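Local coordinates for Poly(A) ribonuclease pop2 (Schizosaccharomyces pombe, PDB 3G0Z), which removes poly(A) tails from messenger RNA as a metal-dependent 3'-exoribonuclease, the catalytic component of the CCR4-NOT deadenylase complex, at residues V48-E53 and Y171-L176. Numbering follows the deposited sequence.
Sequences VSMDTE and YDFAYL. With ZN (zinc ion), chain B.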
loop_
_atom_site.group_PDB
_atom_site.type_symbol
_atom_site.label_atom_id
_atom_site.label_comp_id
_atom_site.label_asym_id
_atom_site.label_seq_id
_atom_site.Cartn_x
_atom_site.Cartn_y
_atom_site.Cartn_z
ATOM N N VAL A 48 7.362 7.665 -1.537
ATOM C CA VAL A 48 6.825 6.380 -2.001
ATOM C C VAL A 48 5.328 6.308 -1.724
ATOM O O VAL A 48 4.904 6.401 -0.573
ATOM C CB VAL A 48 7.524 5.175 -1.307
ATOM C CG1 VAL A 48 6.993 3.855 -1.845
ATOM C CG2 VAL A 48 9.047 5.253 -1.488
ATOM N N SER A 49 4.531 6.141 -2.772
ATOM C CA SER A 49 3.100 5.898 -2.595
ATOM C C SER A 49 2.794 4.427 -2.808
ATOM O O SER A 49 3.240 3.811 -3.779
ATOM C CB SER A 49 2.261 6.766 -3.544
ATOM O OG SER A 49 2.500 8.140 -3.282
ATOM N N MET A 50 2.026 3.856 -1.899
ATOM C CA MET A 50 1.760 2.439 -1.986
ATOM C C MET A 50 0.273 2.098 -1.959
ATOM O O MET A 50 -0.531 2.783 -1.335
ATOM C CB MET A 50 2.450 1.700 -0.857
ATOM C CG MET A 50 1.945 0.269 -0.747
ATOM S SD MET A 50 2.563 -0.595 0.689
ATOM C CE MET A 50 2.474 0.667 1.947
ATOM N N ASP A 51 -0.065 1.012 -2.640
ATOM C CA ASP A 51 -1.369 0.416 -2.527
ATOM C C ASP A 51 -1.223 -1.120 -2.575
ATOM O O ASP A 51 -0.206 -1.634 -3.063
ATOM C CB ASP A 51 -2.247 0.895 -3.662
ATOM C CG ASP A 51 -3.602 0.262 -3.615
ATOM O OD1 ASP A 51 -4.359 0.608 -2.695
ATOM O OD2 ASP A 51 -3.886 -0.607 -4.465
ATOM N N THR A 52 -2.203 -1.848 -2.040
ATOM C CA THR A 52 -2.158 -3.321 -2.042
ATOM C C THR A 52 -3.479 -3.923 -2.505
ATOM O O THR A 52 -4.522 -3.313 -2.329
ATOM C CB THR A 52 -1.849 -3.916 -0.633
ATOM O OG1 THR A 52 -2.901 -3.576 0.279
ATOM C CG2 THR A 52 -0.521 -3.402 -0.087
ATOM N N GLU A 53 -3.418 -5.104 -3.121
ATOM C CA GLU A 53 -4.615 -5.893 -3.405
ATOM C C GLU A 53 -4.462 -7.236 -2.713
ATOM O O GLU A 53 -3.449 -7.921 -2.884
ATOM C CB GLU A 53 -4.804 -6.133 -4.910
ATOM C CG GLU A 53 -5.101 -4.888 -5.708
ATOM C CD GLU A 53 -6.432 -4.245 -5.325
ATOM O OE1 GLU A 53 -7.091 -4.701 -4.368
ATOM O OE2 GLU A 53 -6.817 -3.264 -5.990
ATOM N N TYR A 171 -3.952 -1.730 6.539
ATOM C CA TYR A 171 -3.820 -2.934 5.748
ATOM C C TYR A 171 -2.534 -2.957 4.943
ATOM O O TYR A 171 -1.829 -3.966 4.915
ATOM C CB TYR A 171 -5.023 -3.087 4.831
ATOM C CG TYR A 171 -6.154 -3.870 5.461
ATOM C CD1 TYR A 171 -7.254 -3.224 6.015
ATOM C CD2 TYR A 171 -6.112 -5.258 5.514
ATOM C CE1 TYR A 171 -8.283 -3.938 6.595
ATOM C CE2 TYR A 171 -7.144 -5.980 6.084
ATOM C CZ TYR A 171 -8.226 -5.317 6.625
ATOM O OH TYR A 171 -9.252 -6.040 7.200
ATOM N N ASP A 172 -2.231 -1.842 4.293
ATOM C CA ASP A 172 -1.026 -1.738 3.474
ATOM C C ASP A 172 0.242 -1.971 4.290
ATOM O O ASP A 172 1.061 -2.837 3.951
ATOM C CB ASP A 172 -0.960 -0.371 2.778
ATOM C CG ASP A 172 -2.019 -0.216 1.692
ATOM O OD1 ASP A 172 -2.841 -1.139 1.518
ATOM O OD2 ASP A 172 -2.034 0.831 1.012
ATOM N N PHE A 173 0.425 -1.202 5.356
ATOM C CA PHE A 173 1.640 -1.361 6.148
ATOM C C PHE A 173 1.685 -2.744 6.818
ATOM O O PHE A 173 2.737 -3.349 6.915
ATOM C CB PHE A 173 1.789 -0.255 7.185
ATOM C CG PHE A 173 2.121 1.092 6.605
ATOM C CD1 PHE A 173 3.212 1.254 5.766
ATOM C CD2 PHE A 173 1.355 2.202 6.923
ATOM C CE1 PHE A 173 3.523 2.502 5.247
ATOM C CE2 PHE A 173 1.666 3.465 6.411
ATOM C CZ PHE A 173 2.751 3.606 5.572
ATOM N N ALA A 174 0.538 -3.232 7.278
ATOM C CA ALA A 174 0.464 -4.551 7.902
ATOM C C ALA A 174 0.977 -5.660 6.981
ATOM O O ALA A 174 1.715 -6.551 7.427
ATOM C CB ALA A 174 -0.967 -4.854 8.365
ATOM N N TYR A 175 0.594 -5.618 5.707
ATOM C CA TYR A 175 1.091 -6.612 4.760
ATOM C C TYR A 175 2.593 -6.507 4.560
ATOM O O TYR A 175 3.273 -7.523 4.422
ATOM C CB TYR A 175 0.369 -6.536 3.410
ATOM C CG TYR A 175 -0.820 -7.457 3.341
ATOM C CD1 TYR A 175 -2.127 -6.956 3.355
ATOM C CD2 TYR A 175 -0.640 -8.843 3.299
ATOM C CE1 TYR A 175 -3.235 -7.826 3.307
ATOM C CE2 TYR A 175 -1.730 -9.712 3.243
ATOM C CZ TYR A 175 -3.028 -9.195 3.259
ATOM O OH TYR A 175 -4.102 -10.060 3.207
ATOM N N LEU A 176 3.117 -5.286 4.516
ATOM C CA LEU A 176 4.565 -5.136 4.406
ATOM C C LEU A 176 5.247 -5.654 5.665
ATOM O O LEU A 176 6.205 -6.422 5.580
ATOM C CB LEU A 176 4.965 -3.690 4.135
ATOM C CG LEU A 176 4.674 -3.245 2.698
ATOM C CD1 LEU A 176 5.146 -1.818 2.475
ATOM C CD2 LEU A 176 5.327 -4.200 1.684
HETATM ZN ZN ZN B . -6.081 -1.080 -4.612
HETATM O O HOH W 1 -6.748 -0.832 -2.201
#
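D172 on helix 169-181 meets T52 and M50 of strand 47-53. Its CB lies 3.7 Å from CE of M50, and CG lies near T52, 3.8 Å from OG1. OD1 accepts a hydrogen bond from OG1 of T52 (2.7 Å), which arrives from above the carboxylate, 42° out of its plane. Threonine suits this place: its hydroxyl donates to the aspartate while CG2, 3.6 Å from OD1, packs against the same group. OD2 faces the carbonyl O of M50 at 3.4 Å without bonding to it, since both are acceptors. This is the DEDD exonuclease core of the RNase H-like fold, where D51 and E53 sit on a central strand and helix 169-181 supplies D172, an aspartate whose carboxylate can serve T52 and probably also magnesium. Alternation along the strand turns D51 and E53 to the other side from M50 and T52; OD2 of D51 binds zinc, as does D241. OD1 of D51 stays 4.4 Å from OD2 of D172, and a manganese ion lies close to the D51 side chain. M50 is extended until chi3 (41°) bends CE toward the F173 ring, 3.9 Å from CE1. Its unbranched, bendable chain can fit against both an aromatic and a branched neighbour: M50 and L176 reach toward each other tip to tip, with SD 3.4 Å from CD1.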